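PDB 4HQN: sporozoite surface protein 2 from Plasmodium vivax, which probably serves as a sporozoite surface adhesin in gliding motility and host-cell invasion, binding a metal ion through its von Willebrand factor type A domain. Local coordinates for residues Y22-G27 / Q127-M132; F65-T70 / T98-T103; T103-A108 / G135-K140; L131-V136 / L157-I162. The protein carries 4 engineered substitutions. All coordinates share one frame; numbering follows the deposited sequence.

Contact 1. Residues Y22-G27 / Q127-M132; sequences YLLVDG and QLVILM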
loop_
_atom_site.group_PDB
_atom_site.type_symbol
_atom_site.label_atom_id
_atom_site.label_comp_id
_atom_site.label_asym_id
_atom_site.label_seq_id
_atom_site.Cartn_x
_atom_site.Cartn_y
_atom_site.Cartn_z
ATOM N N TYR A 22 1.012 1.752 6.077
ATOM C CA TYR A 22 0.516 2.733 7.040
ATOM C C TYR A 22 0.694 2.190 8.450
ATOM O O TYR A 22 0.030 1.233 8.855
ATOM C CB TYR A 22 -0.956 3.065 6.778
ATOM C CG TYR A 22 -1.259 3.398 5.330
ATOM C CD1 TYR A 22 -1.472 2.385 4.400
ATOM C CD2 TYR A 22 -1.360 4.719 4.898
ATOM C CE1 TYR A 22 -1.758 2.665 3.083
ATOM C CE2 TYR A 22 -1.651 5.011 3.571
ATOM C CZ TYR A 22 -1.847 3.973 2.668
ATOM O OH TYR A 22 -2.131 4.223 1.337
ATOM N N LEU A 23 1.631 2.784 9.173
ATOM C CA LEU A 23 1.961 2.366 10.531
ATOM C C LEU A 23 1.179 3.267 11.498
ATOM O O LEU A 23 1.444 4.466 11.592
ATOM C CB LEU A 23 3.469 2.484 10.771
ATOM C CG LEU A 23 3.990 2.083 12.154
ATOM C CD1 LEU A 23 3.567 0.683 12.530
ATOM C CD2 LEU A 23 5.503 2.207 12.199
ATOM N N LEU A 24 0.188 2.686 12.172
ATOM C CA LEU A 24 -0.672 3.416 13.112
ATOM C C LEU A 24 -0.297 3.012 14.522
ATOM O O LEU A 24 -0.504 1.867 14.936
ATOM C CB LEU A 24 -2.158 3.116 12.862
ATOM C CG LEU A 24 -2.575 3.156 11.396
ATOM C CD1 LEU A 24 -4.080 2.899 11.255
ATOM C CD2 LEU A 24 -2.169 4.474 10.728
ATOM N N VAL A 25 0.282 3.962 15.247
ATOM C CA VAL A 25 0.840 3.684 16.550
ATOM C C VAL A 25 -0.012 4.303 17.664
ATOM O O VAL A 25 -0.230 5.526 17.707
ATOM C CB VAL A 25 2.278 4.244 16.651
ATOM C CG1 VAL A 25 2.893 3.886 18.003
ATOM C CG2 VAL A 25 3.119 3.742 15.490
ATOM N N ASP A 26 -0.483 3.449 18.565
ATOM C CA ASP A 26 -1.262 3.892 19.726
ATOM C C ASP A 26 -0.367 4.699 20.673
ATOM O O ASP A 26 0.551 4.146 21.261
ATOM C CB ASP A 26 -1.800 2.661 20.469
ATOM C CG ASP A 26 -2.860 3.005 21.512
ATOM O OD1 ASP A 26 -2.805 4.107 22.098
ATOM O OD2 ASP A 26 -3.752 2.155 21.734
ATOM N N GLY A 27 -0.625 5.994 20.821
ATOM C CA GLY A 27 0.135 6.802 21.755
ATOM C C GLY A 27 -0.653 7.270 22.979
ATOM O O GLY A 27 -0.315 8.287 23.595
ATOM N N GLN A 127 -1.632 -2.291 -0.314
ATOM C CA GLN A 127 -2.012 -1.384 0.756
ATOM C C GLN A 127 -1.959 -2.157 2.058
ATOM O O GLN A 127 -2.666 -3.133 2.233
ATOM C CB GLN A 127 -3.402 -0.796 0.490
ATOM C CG GLN A 127 -3.493 -0.050 -0.855
ATOM C CD GLN A 127 -2.581 1.185 -0.896
ATOM O OE1 GLN A 127 -2.626 2.041 -0.014
ATOM N NE2 GLN A 127 -1.761 1.276 -1.932
ATOM N N LEU A 128 -1.087 -1.734 2.965
ATOM C CA LEU A 128 -0.861 -2.500 4.181
ATOM C C LEU A 128 -0.886 -1.595 5.403
ATOM O O LEU A 128 -0.123 -0.640 5.501
ATOM C CB LEU A 128 0.466 -3.261 4.109
ATOM C CG LEU A 128 0.928 -3.877 5.434
ATOM C CD1 LEU A 128 0.024 -5.020 5.903
ATOM C CD2 LEU A 128 2.378 -4.337 5.339
ATOM N N VAL A 129 -1.796 -1.895 6.317
ATOM C CA VAL A 129 -1.897 -1.166 7.553
ATOM C C VAL A 129 -1.287 -2.027 8.629
ATOM O O VAL A 129 -1.632 -3.208 8.753
ATOM C CB VAL A 129 -3.372 -0.906 7.929
ATOM C CG1 VAL A 129 -3.452 -0.328 9.347
ATOM C CG2 VAL A 129 -3.999 0.024 6.927
ATOM N N ILE A 130 -0.371 -1.448 9.389
ATOM C CA ILE A 130 0.098 -2.080 10.616
ATOM C C ILE A 130 -0.442 -1.283 11.815
ATOM O O ILE A 130 -0.083 -0.123 12.019
ATOM C CB ILE A 130 1.642 -2.170 10.672
ATOM C CG1 ILE A 130 2.171 -3.064 9.539
ATOM C CG2 ILE A 130 2.080 -2.680 12.030
ATOM C CD1 ILE A 130 3.706 -3.088 9.431
ATOM N N LEU A 131 -1.348 -1.904 12.570
ATOM C CA LEU A 131 -2.006 -1.261 13.706
ATOM C C LEU A 131 -1.362 -1.740 14.991
ATOM O O LEU A 131 -1.435 -2.918 15.341
ATOM C CB LEU A 131 -3.503 -1.582 13.716
ATOM C CG LEU A 131 -4.323 -0.991 14.869
ATOM C CD1 LEU A 131 -4.412 0.523 14.816
ATOM C CD2 LEU A 131 -5.723 -1.589 14.873
ATOM N N MET A 132 -0.712 -0.817 15.684
ATOM C CA MET A 132 0.031 -1.141 16.895
ATOM C C MET A 132 -0.733 -0.529 18.069
ATOM O O MET A 132 -0.756 0.691 18.218
ATOM C CB MET A 132 1.443 -0.542 16.768
ATOM C CG MET A 132 2.492 -1.101 17.683
ATOM S SD MET A 132 4.163 -0.523 17.253
ATOM C CE MET A 132 4.264 -1.085 15.580
#
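Tyr22, inside strand 19-26, meets Gln127 near the start of strand 126-133. The phenol OH donates to Gln127 OE1 at 2.6 Å, nearly in line with the amide C=O. The amide oxygen lies in the plane of the ring, at its edge, and the ring and amide planes are turned 55° apart. Gln127 reaches this spot because its chain bends at chi2 (-64°). Its NE2 is held by Asp20 and Ala125 O, which fixes the rotation of the amide. His115 stacks edge-to-face with Tyr22. On the same face of the sheet, Leu24 CD1 rests against Val129 CG1 at 3.8 Å, and Leu24 CB is near Leu131 CD1. Helix 105-118 packs over this face. Strands 19-26 and 126-133 are parallel neighbours in the central sheet of the von Willebrand factor A domain, a Rossmann-like fold. Their backbones are joined by five hydrogen bonds, from Tyr22 N to Leu128 O through to Asp26 N to Met132 O (2.8 Å). The other face carries Leu23, Val25, Ile130 and Met132. There Leu23 CD1 touches two groups, Ile130 CG2 at 3.7 Å and Met132 CE at 3.6 Å. The bend of Met132 at chi3 (-58°) brings its methyl there. At the C-terminal end of strand 19-26, Asp26 turns its carboxylate to Ser28 OG and Thr133 OG1, beside the manganese site.

Contact 2. Residues F65-T70 / T98-T103; sequences FGSYTT and TPYGTT. Engineered in segment 65-70: Ser67 (natural residue Asn). With MN (manganese (II) ion), chain E.
Ser67, an engineered residue (Asn in nature), meets the backbone of Gly101 and Thr102 with its hydroxyl. Thr102 N donates to Ser67 OG at 3.1 Å, with an N-H...O angle of 156°. Gly101 has a positive phi (85°), which favours glycine, and its CA sits 3.2 Å from Ser67 OG. Thr102 OG1 comes within 3.5 Å of Ser67 CA, and one water joins Ser67 O to Thr102 OG1. A second water links Tyr68 N with Tyr100 OH. The turn between strands 58-65 and 69-73 here meets the loop before helix 105-118, at the metal ion-dependent adhesion site (MIDAS) of the von Willebrand factor A domain. Asp26, Ser28 and Ser30 form its DxSxS motif. Thr103 supplies one ligand: its OG1 binds manganese at 2.2 Å. Ser28 and Ser30 complete the protein ligands, and three waters fill the other positions. In Thr103, chi1 of -46° puts OG1 beside the backbone N and leaves CG2 anti to N. CG2 meets the Phe65 ring at its edge, in the ring plane, 3.7 Å from Phe65 CE2. Phe65 in turn packs on Leu24, Asp26 and Met105. One metal-bound water also donates to Gly101 O at 3.1 Å.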
loop_
_atom_site.group_PDB
_atom_site.type_symbol
_atom_site.label_atom_id
_atom_site.label_comp_id
_atom_site.label_asym_id
_atom_site.label_seq_id
_atom_site.Cartn_x
_atom_site.Cartn_y
_atom_site.Cartn_z
ATOM N N PHE A 65 -1.650 8.007 17.338
ATOM C CA PHE A 65 -2.997 8.345 17.770
ATOM C C PHE A 65 -3.190 8.252 19.274
ATOM O O PHE A 65 -2.852 7.249 19.912
ATOM C CB PHE A 65 -4.077 7.563 17.006
ATOM C CG PHE A 65 -4.056 6.074 17.238
ATOM C CD1 PHE A 65 -3.295 5.242 16.429
ATOM C CD2 PHE A 65 -4.816 5.508 18.247
ATOM C CE1 PHE A 65 -3.285 3.856 16.627
ATOM C CE2 PHE A 65 -4.826 4.123 18.453
ATOM C CZ PHE A 65 -4.050 3.299 17.638
ATOM N N GLY A 66 -3.709 9.346 19.822
ATOM C CA GLY A 66 -4.034 9.459 21.228
ATOM C C GLY A 66 -5.358 10.193 21.286
ATOM O O GLY A 66 -6.311 9.808 20.610
ATOM N N SER A 67 -5.438 11.246 22.082
ATOM C CA SER A 67 -6.649 12.059 22.095
ATOM C C SER A 67 -6.837 12.619 20.694
ATOM O O SER A 67 -7.951 12.759 20.219
ATOM C CB SER A 67 -6.521 13.210 23.091
ATOM O OG SER A 67 -6.388 12.724 24.406
ATOM N N TYR A 68 -5.730 12.965 20.047
ATOM C CA TYR A 68 -5.767 13.399 18.660
ATOM C C TYR A 68 -5.021 12.376 17.829
ATOM O O TYR A 68 -4.317 11.501 18.368
ATOM C CB TYR A 68 -5.075 14.750 18.496
ATOM C CG TYR A 68 -5.587 15.887 19.357
ATOM C CD1 TYR A 68 -6.884 15.888 19.868
ATOM C CD2 TYR A 68 -4.766 16.990 19.634
ATOM C CE1 TYR A 68 -7.347 16.954 20.657
ATOM C CE2 TYR A 68 -5.215 18.055 20.413
ATOM C CZ TYR A 68 -6.501 18.031 20.924
ATOM O OH TYR A 68 -6.930 19.092 21.693
ATOM N N THR A 69 -5.146 12.476 16.515
ATOM C CA THR A 69 -4.253 11.722 15.654
ATOM C C THR A 69 -3.208 12.684 15.131
ATOM O O THR A 69 -3.515 13.848 14.842
ATOM C CB THR A 69 -4.965 11.092 14.444
ATOM O OG1 THR A 69 -5.513 12.128 13.615
ATOM C CG2 THR A 69 -6.065 10.135 14.909
ATOM N N THR A 70 -1.981 12.188 15.001
ATOM C CA THR A 70 -0.872 13.016 14.555
ATOM C C THR A 70 -0.141 12.320 13.424
ATOM O O THR A 70 0.411 11.227 13.590
ATOM C CB THR A 70 0.108 13.326 15.709
ATOM O OG1 THR A 70 -0.628 13.841 16.834
ATOM C CG2 THR A 70 1.169 14.347 15.266
ATOM N N THR A 98 5.416 11.590 25.736
ATOM C CA THR A 98 4.897 10.682 26.752
ATOM C C THR A 98 3.426 10.361 26.432
ATOM O O THR A 98 2.621 11.268 26.229
ATOM C CB THR A 98 5.113 11.223 28.202
ATOM O OG1 THR A 98 4.008 12.034 28.594
ATOM C CG2 THR A 98 6.387 12.034 28.286
ATOM N N PRO A 99 3.088 9.068 26.328
ATOM C CA PRO A 99 1.723 8.656 25.996
ATOM C C PRO A 99 0.713 9.204 27.007
ATOM O O PRO A 99 0.945 9.150 28.216
ATOM C CB PRO A 99 1.777 7.131 26.102
ATOM C CG PRO A 99 3.200 6.784 25.979
ATOM C CD PRO A 99 3.961 7.913 26.587
ATOM N N TYR A 100 -0.385 9.753 26.505
ATOM C CA TYR A 100 -1.397 10.320 27.360
ATOM C C TYR A 100 -2.721 10.333 26.591
ATOM O O TYR A 100 -2.747 10.203 25.370
ATOM C CB TYR A 100 -1.015 11.752 27.764
ATOM C CG TYR A 100 -1.337 12.724 26.665
ATOM C CD1 TYR A 100 -0.513 12.822 25.537
ATOM C CD2 TYR A 100 -2.487 13.519 26.723
ATOM C CE1 TYR A 100 -0.817 13.699 24.494
ATOM C CE2 TYR A 100 -2.808 14.390 25.683
ATOM C CZ TYR A 100 -1.969 14.475 24.572
ATOM O OH TYR A 100 -2.282 15.338 23.545
ATOM N N GLY A 101 -3.819 10.508 27.311
ATOM C CA GLY A 101 -5.089 10.807 26.679
ATOM C C GLY A 101 -5.873 9.596 26.203
ATOM O O GLY A 101 -5.599 8.449 26.576
ATOM N N THR A 102 -6.868 9.870 25.372
ATOM C CA THR A 102 -7.773 8.836 24.906
ATOM C C THR A 102 -7.186 8.204 23.642
ATOM O O THR A 102 -6.002 8.395 23.347
ATOM C CB THR A 102 -9.221 9.388 24.728
ATOM O OG1 THR A 102 -9.200 10.593 23.957
ATOM C CG2 THR A 102 -9.851 9.705 26.097
ATOM N N THR A 103 -7.989 7.452 22.899
ATOM C CA THR A 103 -7.445 6.527 21.924
ATOM C C THR A 103 -8.205 6.598 20.598
ATOM O O THR A 103 -9.124 5.801 20.357
ATOM C CB THR A 103 -7.498 5.090 22.491
ATOM O OG1 THR A 103 -7.022 5.089 23.847
ATOM C CG2 THR A 103 -6.651 4.116 21.639
HETATM MN MN MN E . -5.731 3.830 25.126
HETATM O O HOH W 1 -10.040 10.967 21.573
HETATM O O HOH W 2 -9.737 13.077 25.309
HETATM O O HOH W 3 -2.925 13.712 20.847
HETATM O O HOH W 4 -5.917 5.408 26.566
HETATM O O HOH W 5 -5.354 2.148 23.768
HETATM O O HOH W 6 -7.573 2.974 25.857
#

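Contact 3. Residues T103-A108 / G135-K140; sequences TSMTAA and GVPNSK. Engineered in segment 103-108: Ser104 (natural residue Asn). With MN (manganese (II) ion), chain E.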
loop_
_atom_site.group_PDB
_atom_site.type_symbol
_atom_site.label_atom_id
_atom_site.label_comp_id
_atom_site.label_asym_id
_atom_site.label_seq_id
_atom_site.Cartn_x
_atom_site.Cartn_y
_atom_site.Cartn_z
ATOM N N THR A 103 -7.989 7.452 22.899
ATOM C CA THR A 103 -7.445 6.527 21.924
ATOM C C THR A 103 -8.205 6.598 20.598
ATOM O O THR A 103 -9.124 5.801 20.357
ATOM C CB THR A 103 -7.498 5.090 22.491
ATOM O OG1 THR A 103 -7.022 5.089 23.847
ATOM C CG2 THR A 103 -6.651 4.116 21.639
ATOM N N SER A 104 -7.820 7.561 19.752
ATOM C CA SER A 104 -8.505 7.825 18.473
ATOM C C SER A 104 -8.208 6.799 17.395
ATOM O O SER A 104 -7.736 7.159 16.308
ATOM C CB SER A 104 -8.084 9.180 17.915
ATOM O OG SER A 104 -8.695 10.236 18.609
ATOM N N MET A 105 -8.491 5.533 17.680
ATOM C CA MET A 105 -8.162 4.460 16.754
ATOM C C MET A 105 -8.968 4.554 15.454
ATOM O O MET A 105 -8.417 4.374 14.371
ATOM C CB MET A 105 -8.360 3.099 17.409
ATOM C CG MET A 105 -7.900 1.944 16.546
ATOM S SD MET A 105 -8.309 0.332 17.256
ATOM C CE MET A 105 -7.248 0.387 18.694
ATOM N N THR A 106 -10.260 4.852 15.565
ATOM C CA THR A 106 -11.123 4.995 14.397
ATOM C C THR A 106 -10.636 6.137 13.515
ATOM O O THR A 106 -10.612 6.026 12.296
ATOM C CB THR A 106 -12.600 5.255 14.796
ATOM O OG1 THR A 106 -13.102 4.131 15.518
ATOM C CG2 THR A 106 -13.468 5.478 13.563
ATOM N N ALA A 107 -10.241 7.242 14.132
ATOM C CA ALA A 107 -9.767 8.377 13.351
ATOM C C ALA A 107 -8.439 8.058 12.626
ATOM O O ALA A 107 -8.234 8.481 11.489
ATOM C CB ALA A 107 -9.650 9.629 14.233
ATOM N N ALA A 108 -7.560 7.295 13.278
ATOM C CA ALA A 108 -6.294 6.900 12.674
ATOM C C ALA A 108 -6.572 6.070 11.429
ATOM O O ALA A 108 -6.085 6.401 10.355
ATOM C CB ALA A 108 -5.439 6.096 13.654
ATOM N N GLY A 135 -5.480 -2.304 22.042
ATOM C CA GLY A 135 -6.762 -2.811 21.605
ATOM C C GLY A 135 -7.904 -2.333 22.477
ATOM O O GLY A 135 -8.881 -3.048 22.675
ATOM N N VAL A 136 -7.773 -1.120 22.997
ATOM C CA VAL A 136 -8.799 -0.510 23.827
ATOM C C VAL A 136 -9.080 0.863 23.259
ATOM O O VAL A 136 -8.599 1.862 23.758
ATOM C CB VAL A 136 -8.350 -0.382 25.290
ATOM C CG1 VAL A 136 -9.453 0.273 26.150
ATOM C CG2 VAL A 136 -8.033 -1.760 25.842
ATOM N N PRO A 137 -9.861 0.907 22.181
ATOM C CA PRO A 137 -10.068 2.161 21.466
ATOM C C PRO A 137 -11.166 2.976 22.123
ATOM O O PRO A 137 -11.842 2.468 23.013
ATOM C CB PRO A 137 -10.513 1.677 20.091
ATOM C CG PRO A 137 -11.274 0.414 20.395
ATOM C CD PRO A 137 -10.527 -0.230 21.525
ATOM N N ASN A 138 -11.333 4.224 21.697
ATOM C CA ASN A 138 -12.439 5.036 22.167
ATOM C C ASN A 138 -13.796 4.342 21.991
ATOM O O ASN A 138 -14.647 4.441 22.869
ATOM C CB ASN A 138 -12.442 6.391 21.467
ATOM C CG ASN A 138 -11.351 7.319 21.980
ATOM O OD1 ASN A 138 -10.717 7.063 23.013
ATOM N ND2 ASN A 138 -11.156 8.428 21.276
ATOM N N SER A 139 -13.998 3.657 20.858
ATOM C CA SER A 139 -15.245 2.913 20.608
ATOM C C SER A 139 -14.949 1.649 19.806
ATOM O O SER A 139 -14.384 1.715 18.709
ATOM C CB SER A 139 -16.250 3.779 19.862
ATOM O OG SER A 139 -17.384 3.032 19.508
ATOM N N LYS A 140 -15.273 0.501 20.381
ATOM C CA LYS A 140 -14.924 -0.770 19.759
ATOM C C LYS A 140 -15.648 -0.978 18.435
ATOM O O LYS A 140 -15.042 -1.393 17.446
ATOM C CB LYS A 140 -15.156 -1.947 20.711
ATOM C CG LYS A 140 -13.984 -2.143 21.670
ATOM C CD LYS A 140 -14.148 -3.361 22.574
ATOM C CE LYS A 140 -13.012 -3.451 23.593
ATOM N NZ LYS A 140 -13.074 -2.357 24.622
HETATM MN MN MN E . -5.731 3.830 25.126
HETATM O O HOH W 7 -9.261 5.884 25.313
HETATM O O HOH W 6 -7.573 2.974 25.857
HETATM O O HOH W 5 -5.354 2.148 23.768
HETATM O O HOH W 4 -5.917 5.408 26.566
#
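Asn138 holds CG beside its backbone N (chi1 -74°), and this turns its amide back onto the main chain of Thr103. Two hydrogen bonds result. Thr103 N donates to Asn138 OD1 at 2.8 Å, coming from above the amide plane, 39° out of it. Asn138 N returns a bond to Thr103 O at 3.0 Å. Together they pin two loops of the MIDAS of the von Willebrand factor A domain against each other. One loop leads into helix 105-118, the other into helix 140-151.

Next to the polar pair, Met105 and Pro137 form the apolar part of the contact. Met105 extends through chi1 and chi2 and then bends at chi3 (-67°), so that CB, SD and CE all come within 3.8 Å of Pro137 CB, the side chains crossing at a slant. The closest of these is Met105 CB, 3.7 Å from Pro137 CB. Phe170 of helix 168-175 packs on both residues, and Phe65 touches Met105 from the sheet.

Ser104, engineered from Asn, is at the N-cap position of helix 105-118, but its side chain makes no capping bond. Its OG has two carbonyl partners instead, Gly66 O and Ser67 O, for its one proton. Ser104 is also the centre of an inverse gamma turn, closed by a weak bond from Met105 N to Thr103 O.

Water ties the loop 135-140 to the metal. A water on Thr103 OG1 also donates to Asn138 OD1 at 3.0 Å. Val136 O is linked to manganese through a metal-bound water, from which it accepts at 2.6 Å.

Contact 4. Residues L131-V136 / L157-I162; sequences LMTDGV and LAVIGI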
loop_
_atom_site.group_PDB
_atom_site.type_symbol
_atom_site.label_atom_id
_atom_site.label_comp_id
_atom_site.label_asym_id
_atom_site.label_seq_id
_atom_site.Cartn_x
_atom_site.Cartn_y
_atom_site.Cartn_z
ATOM N N LEU A 131 -1.348 -1.904 12.570
ATOM C CA LEU A 131 -2.006 -1.261 13.706
ATOM C C LEU A 131 -1.362 -1.740 14.991
ATOM O O LEU A 131 -1.435 -2.918 15.341
ATOM C CB LEU A 131 -3.503 -1.582 13.716
ATOM C CG LEU A 131 -4.323 -0.991 14.869
ATOM C CD1 LEU A 131 -4.412 0.523 14.816
ATOM C CD2 LEU A 131 -5.723 -1.589 14.873
ATOM N N MET A 132 -0.712 -0.817 15.684
ATOM C CA MET A 132 0.031 -1.141 16.895
ATOM C C MET A 132 -0.733 -0.529 18.069
ATOM O O MET A 132 -0.756 0.691 18.218
ATOM C CB MET A 132 1.443 -0.542 16.768
ATOM C CG MET A 132 2.492 -1.101 17.683
ATOM S SD MET A 132 4.163 -0.523 17.253
ATOM C CE MET A 132 4.264 -1.085 15.580
ATOM N N THR A 133 -1.363 -1.371 18.886
ATOM C CA THR A 133 -2.303 -0.897 19.907
ATOM C C THR A 133 -2.473 -1.888 21.067
ATOM O O THR A 133 -2.109 -3.062 20.931
ATOM C CB THR A 133 -3.688 -0.590 19.290
ATOM O OG1 THR A 133 -4.589 -0.201 20.327
ATOM C CG2 THR A 133 -4.252 -1.808 18.603
ATOM N N ASP A 134 -2.981 -1.419 22.213
ATOM C CA ASP A 134 -3.394 -2.344 23.280
ATOM C C ASP A 134 -4.826 -2.857 23.055
ATOM O O ASP A 134 -5.323 -3.722 23.783
ATOM C CB ASP A 134 -3.258 -1.728 24.675
ATOM C CG ASP A 134 -4.122 -0.488 24.868
ATOM O OD1 ASP A 134 -4.930 -0.152 23.979
ATOM O OD2 ASP A 134 -3.968 0.169 25.913
ATOM N N GLY A 135 -5.480 -2.304 22.042
ATOM C CA GLY A 135 -6.762 -2.811 21.605
ATOM C C GLY A 135 -7.904 -2.333 22.477
ATOM O O GLY A 135 -8.881 -3.048 22.675
ATOM N N VAL A 136 -7.773 -1.120 22.997
ATOM C CA VAL A 136 -8.799 -0.510 23.827
ATOM C C VAL A 136 -9.080 0.863 23.259
ATOM O O VAL A 136 -8.599 1.862 23.758
ATOM C CB VAL A 136 -8.350 -0.382 25.290
ATOM C CG1 VAL A 136 -9.453 0.273 26.150
ATOM C CG2 VAL A 136 -8.033 -1.760 25.842
ATOM N N LEU A 157 -4.343 -5.822 6.754
ATOM C CA LEU A 157 -4.264 -5.274 8.100
ATOM C C LEU A 157 -3.561 -6.261 9.016
ATOM O O LEU A 157 -3.985 -7.411 9.139
ATOM C CB LEU A 157 -5.665 -4.988 8.653
ATOM C CG LEU A 157 -5.778 -4.576 10.137
ATOM C CD1 LEU A 157 -5.092 -3.273 10.421
ATOM C CD2 LEU A 157 -7.225 -4.474 10.590
ATOM N N ALA A 158 -2.475 -5.823 9.644
ATOM C CA ALA A 158 -1.842 -6.627 10.676
ATOM C C ALA A 158 -1.856 -5.853 11.989
ATOM O O ALA A 158 -1.768 -4.628 12.002
ATOM C CB ALA A 158 -0.429 -7.004 10.278
ATOM N N VAL A 159 -1.991 -6.573 13.094
ATOM C CA VAL A 159 -2.072 -5.947 14.406
ATOM C C VAL A 159 -0.881 -6.393 15.226
ATOM O O VAL A 159 -0.526 -7.579 15.250
ATOM C CB VAL A 159 -3.395 -6.314 15.125
ATOM C CG1 VAL A 159 -3.504 -5.634 16.489
ATOM C CG2 VAL A 159 -4.551 -5.899 14.272
ATOM N N ILE A 160 -0.233 -5.426 15.862
ATOM C CA ILE A 160 0.838 -5.714 16.807
ATOM C C ILE A 160 0.392 -5.188 18.169
ATOM O O ILE A 160 0.120 -3.990 18.335
ATOM C CB ILE A 160 2.161 -5.090 16.343
ATOM C CG1 ILE A 160 2.541 -5.670 14.983
ATOM C CG2 ILE A 160 3.281 -5.326 17.372
ATOM C CD1 ILE A 160 3.639 -4.930 14.313
ATOM N N GLY A 161 0.236 -6.099 19.119
ATOM C CA GLY A 161 -0.152 -5.713 20.462
ATOM C C GLY A 161 1.013 -5.056 21.192
ATOM O O GLY A 161 2.129 -5.581 21.204
ATOM N N ILE A 162 0.754 -3.889 21.768
ATOM C CA ILE A 162 1.697 -3.227 22.654
ATOM C C ILE A 162 0.941 -2.748 23.887
ATOM O O ILE A 162 -0.283 -2.827 23.917
ATOM C CB ILE A 162 2.338 -2.008 21.982
ATOM C CG1 ILE A 162 1.259 -1.079 21.422
ATOM C CG2 ILE A 162 3.265 -2.439 20.862
ATOM C CD1 ILE A 162 1.819 0.284 20.975
#
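Leu131 O takes a hydrogen bond from Ile160 N at 2.8 Å and a CA-H...O contact from Val159 CA at 3.2 Å. Ile160 O is gripped in the same way, by Thr133 N and by Met132 CA. Leu131 N donates to Ala158 O, continuing the ladder from Val129. At the other end, Ile162 N reaches Thr133 O from above the carbonyl plane, 60° out of it, as the strands separate.

On one face, Ile162 crosses Met132 at about a right angle. Ile162 CG1 stands between the backbone N and the carbonyl carbon (chi1 52°). Ile162 CG2 lies 3.5 Å from Met132 CG, and Ile162 CD1 also reaches this carbon at 3.6 Å. Met132 and Ile160 run side by side, and both pack on Met43 of helix 33-49. Strands 126-133 and 156-161 are the two parallel arms of a beta-alpha-beta unit, connected through helix 140-151, in the central sheet of the von Willebrand factor A domain. The opposite face bears Leu131, Thr133 and Val159, with helix 168-175 against Leu131 and Val159. Leu157 CD1 approaches Leu131 CB at 4.0 Å.

After the strand, two side chains shape the turn that leads to the metal site. Thr133 OG1 accepts from Gly135 N at 2.9 Å, an ST turn, and also bonds Asp26 OD2. Asp134 OD1 takes Val136 N at 3.2 Å, an Asx turn, from above the carboxylate plane. Asp134 OD2 bonds Ser30 OG, a manganese ligand, so Asp134 acts from the second shell.

In the fold
From the N terminus, strand 19-26 comes first. Contact 1 closes the longest loop, bringing it beside strand 126-133 with 99 residues between the segments. Contact 2 is nested inside that loop and joins the end of strand 58-65 to the loop before helix 105-118. Contact 3 starts at Thr103, where contact 2 ends. It crosses contact 1, because its second segment lies beyond strand 126-133. Contact 4 shares Leu131 and Met132 with contact 1 and closes the short loop through helix 140-151, a beta-alpha-beta unit. It shares Gly135 and Val136 with contact 3. Contacts 1 and 4 join three neighbouring strands of the sheet, while contacts 2 and 3 gather loops around the manganese.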